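Ulvan Lyase-PL25 (Pseudoalteromonas sp. PLSV, PDB 5UAM) degrades ulvan, the sulfated cell-wall polysaccharide of green seaweeds, as a polysaccharide lyase of family PL25. Local coordinates at residues Gly349-Ile354 against Gly395-Val400. Sequence-based numbering, arbitrary orientation.
Sequences GGDKVI and GGEHFV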
# COMPACT_ATOMS: atom_id res chain seq x y z
N GLY A 349 -5.43 -21.56 -6.17
CA GLY A 349 -4.64 -21.19 -5.01
C GLY A 349 -5.47 -20.88 -3.79
O GLY A 349 -6.51 -21.51 -3.54
N GLY A 350 -5.01 -19.91 -3.01
CA GLY A 350 -5.59 -19.59 -1.73
C GLY A 350 -4.85 -20.17 -0.56
O GLY A 350 -5.29 -19.98 0.58
N ASP A 351 -3.74 -20.87 -0.80
CA ASP A 351 -2.96 -21.45 0.29
C ASP A 351 -2.14 -20.39 1.01
O ASP A 351 -1.69 -19.41 0.41
CB ASP A 351 -2.04 -22.53 -0.27
CG ASP A 351 -2.80 -23.62 -1.01
OD1 ASP A 351 -3.53 -24.37 -0.33
OD2 ASP A 351 -2.68 -23.71 -2.25
N LYS A 352 -1.97 -20.59 2.32
CA LYS A 352 -1.13 -19.69 3.11
C LYS A 352 0.30 -19.78 2.63
O LYS A 352 0.81 -20.86 2.31
CB LYS A 352 -1.17 -20.11 4.58
CG LYS A 352 -2.48 -19.88 5.30
CD LYS A 352 -2.41 -20.39 6.74
CE LYS A 352 -3.70 -20.18 7.48
NZ LYS A 352 -3.61 -20.80 8.84
N VAL A 353 0.97 -18.63 2.60
CA VAL A 353 2.39 -18.59 2.28
C VAL A 353 3.19 -19.32 3.34
O VAL A 353 4.00 -20.20 3.04
CB VAL A 353 2.86 -17.13 2.11
CG1 VAL A 353 4.37 -17.08 1.92
CG2 VAL A 353 2.15 -16.45 0.92
N ILE A 354 2.98 -18.97 4.61
CA ILE A 354 3.67 -19.61 5.73
C ILE A 354 2.80 -20.77 6.20
O ILE A 354 1.71 -20.53 6.74
CB ILE A 354 3.94 -18.62 6.86
CG1 ILE A 354 4.76 -17.44 6.31
CG2 ILE A 354 4.69 -19.34 7.98
CD1 ILE A 354 5.02 -16.30 7.32
N GLY A 395 3.88 -22.72 -8.14
CA GLY A 395 2.82 -21.77 -8.40
C GLY A 395 2.09 -21.31 -7.16
O GLY A 395 0.96 -20.82 -7.26
N GLY A 396 2.71 -21.46 -6.00
CA GLY A 396 2.17 -20.91 -4.78
C GLY A 396 1.39 -21.87 -3.92
O GLY A 396 0.74 -21.42 -2.97
N GLU A 397 1.42 -23.16 -4.23
CA GLU A 397 0.80 -24.15 -3.34
C GLU A 397 1.64 -24.37 -2.10
O GLU A 397 1.10 -24.54 -1.00
CB GLU A 397 0.59 -25.47 -4.08
CG GLU A 397 -0.44 -25.40 -5.18
CD GLU A 397 -0.85 -26.77 -5.69
OE1 GLU A 397 -0.37 -27.78 -5.14
OE2 GLU A 397 -1.65 -26.82 -6.64
N HIS A 398 2.97 -24.37 -2.24
CA HIS A 398 3.87 -24.53 -1.11
C HIS A 398 5.02 -23.55 -1.22
O HIS A 398 5.60 -23.38 -2.29
CB HIS A 398 4.49 -25.93 -1.06
CG HIS A 398 3.48 -27.04 -1.00
ND1 HIS A 398 2.96 -27.62 -2.13
CD2 HIS A 398 2.91 -27.66 0.05
CE1 HIS A 398 2.11 -28.57 -1.78
NE2 HIS A 398 2.06 -28.61 -0.46
N PHE A 399 5.36 -22.92 -0.09
CA PHE A 399 6.51 -22.05 0.02
C PHE A 399 7.45 -22.58 1.09
O PHE A 399 7.02 -23.19 2.07
CB PHE A 399 6.10 -20.62 0.43
CG PHE A 399 5.33 -19.87 -0.62
CD1 PHE A 399 3.97 -20.09 -0.79
CD2 PHE A 399 5.96 -18.94 -1.43
CE1 PHE A 399 3.26 -19.40 -1.76
CE2 PHE A 399 5.26 -18.25 -2.40
CZ PHE A 399 3.91 -18.48 -2.57
N VAL A 400 8.75 -22.37 0.87
CA VAL A 400 9.81 -22.76 1.78
C VAL A 400 10.59 -21.51 2.16
O VAL A 400 10.90 -20.70 1.29
CB VAL A 400 10.75 -23.78 1.13
CG1 VAL A 400 11.95 -24.06 2.03
CG2 VAL A 400 10.00 -25.07 0.85
O HOH W 1 -1.92 -21.06 -3.36
O HOH W 2 0.98 -23.42 1.73
O HOH W 3 3.48 -22.76 2.06
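Two neighbouring blades of the beta-propeller meet where Val353, just past the outermost strand 347-352 of one, packs on Phe399, in the loop joining strands 384-392 and 400-408 of the next. Val353 CG1, anti to the backbone N (chi1 174°), sits over one face of the Phe399 ring in a CH-pi contact, 4.1 Å from the centroid and displaced toward the rim, while CG2 approaches ring atom CE1. Val353 O lies 3.4 Å from Phe399 CB. Tyr375 and Trp390 touch both side chains, and the Tyr375 ring stands steeply to that of Phe399. An alanine in place of Phe399 would probably leave Val353 CG1 without its aromatic face and open a gap beside Tyr375 and Trp390.

Three waters lie between the backbones and can bridge them. One accepts from Asp351 N and can donate to Gly396 O at 2.7 Å; a second lies within hydrogen-bonding distance of Lys352 O and Glu397 O; a third accepts from Phe399 N at 2.9 Å and can donate to Val353 O. Toward solvent, Asp351 and Glu397 point the same way, side by side, Asp351 OD2 5.5 Å from Glu397 OE2, like charges not in contact. Apolar packing beside water-bridged backbones joins consecutive four-stranded antiparallel blades of this propeller.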